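Local coordinates for nucleoside phosphorylase, putative (PDB 3BJE), which catalyses, as a homodimer, the phosphorolysis of uridine to uracil and ribose 1-phosphate, the two products bound here, at residues I143-C149 / G310-V316. Residues are numbered along the deposited sequence; the frame is centred on the assembly and turned at random.
Sequences IIRLGTC and GAACVVV. With R1P (1-O-phosphono-alpha-D-ribofuranose), chain C; URA (uracil), chain D.
R145 leaves its strand beside A311, their CB atoms 3.8 Å apart, and runs along the sheet toward C313 and the bound ribose phosphate. Its CG stands anti to the backbone N (chi1 164°) and the chain stays extended to NE, long enough to bring two donors to the ligand: NH2 donates a hydrogen bond to O2P of R1P at 2.8 Å, nearly straight at 170°, while NH1 donates one to the bridging O1, which lies in the guanidinium plane. Having no side chain, G147 lets that group lie close over its backbone, its CA 3.1 Å above the guanidinium plane and offset toward the rim. C313 SG comes obliquely to the same group, and salt bridges from NE to E292 and NH1 to E294 hold its rotation. Small A311 leaves room for the arginine's root. Seven N-H...O bonds join 143-149 and 310-316 as parallel neighbours in the central sheet of the nucleoside phosphorylase fold, whose strand ends carry the active site. On the I144, L146 and V314 face, aliphatic side chains pack against helix 329-348. T148 also points to that face, yet its OG1 (chi1 61°) donates to O3P of R1P, 2.8 Å from T148 OG1. T148 CG2 is left to lie across V316 CG1 at 3.9 Å. The other branch of V316, CG2, approaches uracil C6 at 3.8 Å, an apolar contact with the base. C149 turns to the opposite face, where SG rests on C313 CB at 3.6 Å and on V315 CG2; both cysteines touch N290 and E292 of strand 284-292, and C149 SG is hydrogen-bonded outside the two segments.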
loop_
_atom_site.group_PDB
_atom_site.type_symbol
_atom_site.label_atom_id
_atom_site.label_comp_id
_atom_site.label_asym_id
_atom_site.label_seq_id
_atom_site.Cartn_x
_atom_site.Cartn_y
_atom_site.Cartn_z
ATOM N N ILE A 143 17.884 -9.643 -1.464
ATOM C CA ILE A 143 16.427 -9.579 -1.418
ATOM C C ILE A 143 15.870 -9.580 -2.838
ATOM O O ILE A 143 16.205 -8.703 -3.634
ATOM C CB ILE A 143 15.963 -8.305 -0.684
ATOM C CG1 ILE A 143 16.615 -8.251 0.704
ATOM C CG2 ILE A 143 14.414 -8.227 -0.598
ATOM C CD1 ILE A 143 16.308 -6.988 1.508
ATOM N N ILE A 144 15.046 -10.569 -3.171
ATOM C CA ILE A 144 14.441 -10.644 -4.491
ATOM C C ILE A 144 12.931 -10.746 -4.402
ATOM O O ILE A 144 12.398 -11.629 -3.763
ATOM C CB ILE A 144 14.987 -11.833 -5.316
ATOM C CG1 ILE A 144 16.522 -11.783 -5.356
ATOM C CG2 ILE A 144 14.399 -11.824 -6.776
ATOM C CD1 ILE A 144 17.158 -12.974 -6.052
ATOM N N ARG A 145 12.259 -9.832 -5.084
ATOM C CA ARG A 145 10.816 -9.903 -5.246
ATOM C C ARG A 145 10.477 -10.863 -6.368
ATOM O O ARG A 145 11.050 -10.773 -7.441
ATOM C CB ARG A 145 10.259 -8.520 -5.562
ATOM C CG ARG A 145 8.850 -8.537 -6.122
ATOM C CD ARG A 145 8.217 -7.165 -6.086
ATOM N NE ARG A 145 7.091 -7.059 -7.027
ATOM C CZ ARG A 145 5.944 -7.733 -6.922
ATOM N NH1 ARG A 145 5.019 -7.568 -7.852
ATOM N NH2 ARG A 145 5.706 -8.572 -5.900
ATOM N N LEU A 146 9.571 -11.788 -6.094
ATOM C CA LEU A 146 8.977 -12.644 -7.127
ATOM C C LEU A 146 7.487 -12.327 -7.140
ATOM O O LEU A 146 6.758 -12.659 -6.204
ATOM C CB LEU A 146 9.219 -14.137 -6.871
ATOM C CG LEU A 146 8.478 -15.101 -7.819
ATOM C CD1 LEU A 146 8.714 -14.794 -9.317
ATOM C CD2 LEU A 146 8.840 -16.545 -7.520
ATOM N N GLY A 147 7.054 -11.630 -8.193
ATOM C CA GLY A 147 5.721 -11.088 -8.223
ATOM C C GLY A 147 4.954 -11.365 -9.488
ATOM O O GLY A 147 5.319 -12.237 -10.281
ATOM N N THR A 148 3.845 -10.650 -9.639
ATOM C CA THR A 148 3.081 -10.649 -10.879
ATOM C C THR A 148 3.063 -9.223 -11.379
ATOM O O THR A 148 3.310 -8.298 -10.625
ATOM C CB THR A 148 1.638 -11.167 -10.692
ATOM O OG1 THR A 148 0.922 -10.333 -9.766
ATOM C CG2 THR A 148 1.650 -12.642 -10.231
ATOM N N CYS A 149 2.791 -9.039 -12.659
ATOM C CA CYS A 149 2.824 -7.682 -13.204
ATOM C C CYS A 149 2.058 -7.556 -14.499
ATOM O O CYS A 149 1.591 -8.557 -15.077
ATOM C CB CYS A 149 4.280 -7.275 -13.448
ATOM S SG CYS A 149 5.064 -8.257 -14.784
ATOM N N GLY A 310 16.568 -6.923 -6.011
ATOM C CA GLY A 310 15.998 -6.873 -7.347
ATOM C C GLY A 310 14.621 -7.502 -7.390
ATOM O O GLY A 310 14.003 -7.758 -6.368
ATOM N N ALA A 311 14.138 -7.775 -8.591
ATOM C CA ALA A 311 12.759 -8.222 -8.750
ATOM C C ALA A 311 12.592 -8.936 -10.077
ATOM O O ALA A 311 13.287 -8.638 -11.060
ATOM C CB ALA A 311 11.802 -7.009 -8.685
ATOM N N ALA A 312 11.669 -9.887 -10.095
ATOM C CA ALA A 312 11.284 -10.569 -11.317
ATOM C C ALA A 312 9.815 -10.878 -11.156
ATOM O O ALA A 312 9.412 -11.372 -10.115
ATOM C CB ALA A 312 12.085 -11.858 -11.519
ATOM N N CYS A 313 9.012 -10.589 -12.176
ATOM C CA CYS A 313 7.569 -10.737 -12.050
ATOM C C CYS A 313 6.979 -11.428 -13.257
ATOM O O CYS A 313 7.341 -11.106 -14.372
ATOM C CB CYS A 313 6.910 -9.369 -11.907
ATOM S SG CYS A 313 7.443 -8.399 -10.475
ATOM N N VAL A 314 6.049 -12.348 -13.015
ATOM C CA VAL A 314 5.352 -13.042 -14.073
ATOM C C VAL A 314 4.320 -12.099 -14.711
ATOM O O VAL A 314 3.519 -11.482 -14.011
ATOM C CB VAL A 314 4.657 -14.334 -13.524
ATOM C CG1 VAL A 314 3.872 -15.070 -14.610
ATOM C CG2 VAL A 314 5.686 -15.280 -12.893
ATOM N N VAL A 315 4.324 -12.030 -16.044
ATOM C CA VAL A 315 3.411 -11.132 -16.763
ATOM C C VAL A 315 2.029 -11.771 -16.818
ATOM O O VAL A 315 1.814 -12.724 -17.561
ATOM C CB VAL A 315 3.937 -10.798 -18.178
ATOM C CG1 VAL A 315 2.947 -9.912 -18.980
ATOM C CG2 VAL A 315 5.289 -10.119 -18.086
ATOM N N VAL A 316 1.103 -11.265 -16.007
ATOM C CA VAL A 316 -0.264 -11.792 -15.951
ATOM C C VAL A 316 -1.293 -10.896 -16.645
ATOM O O VAL A 316 -2.452 -11.279 -16.793
ATOM C CB VAL A 316 -0.716 -12.042 -14.506
ATOM C CG1 VAL A 316 0.221 -13.032 -13.808
ATOM C CG2 VAL A 316 -0.782 -10.721 -13.723
HETATM C C5 R1P C . -1.759 -6.337 -7.558
HETATM O O5 R1P C . -2.682 -7.312 -8.066
HETATM C C4 R1P C . -0.571 -7.017 -6.903
HETATM O O4 R1P C . 0.010 -8.012 -7.765
HETATM C C1 R1P C . 1.383 -7.710 -8.034
HETATM C C2 R1P C . 1.469 -6.193 -7.791
HETATM O O2 R1P C . 2.794 -5.632 -7.635
HETATM C C3 R1P C . 0.543 -6.035 -6.583
HETATM O O3 R1P C . 1.168 -6.436 -5.353
HETATM O O1 R1P C . 2.327 -8.516 -7.252
HETATM P P R1P C . 2.024 -9.775 -6.284
HETATM O O1P R1P C . 1.198 -9.075 -5.196
HETATM O O2P R1P C . 3.402 -10.216 -5.820
HETATM O O3P R1P C . 1.229 -10.805 -7.019
HETATM N N1 URA D . -0.036 -6.439 -11.113
HETATM C C2 URA D . -0.058 -5.107 -11.337
HETATM O O2 URA D . 0.310 -4.276 -10.447
HETATM N N3 URA D . -0.489 -4.643 -12.500
HETATM C C4 URA D . -0.915 -5.474 -13.471
HETATM O O4 URA D . -1.303 -4.979 -14.543
HETATM C C5 URA D . -0.915 -6.838 -13.257
HETATM C C6 URA D . -0.460 -7.305 -12.038
#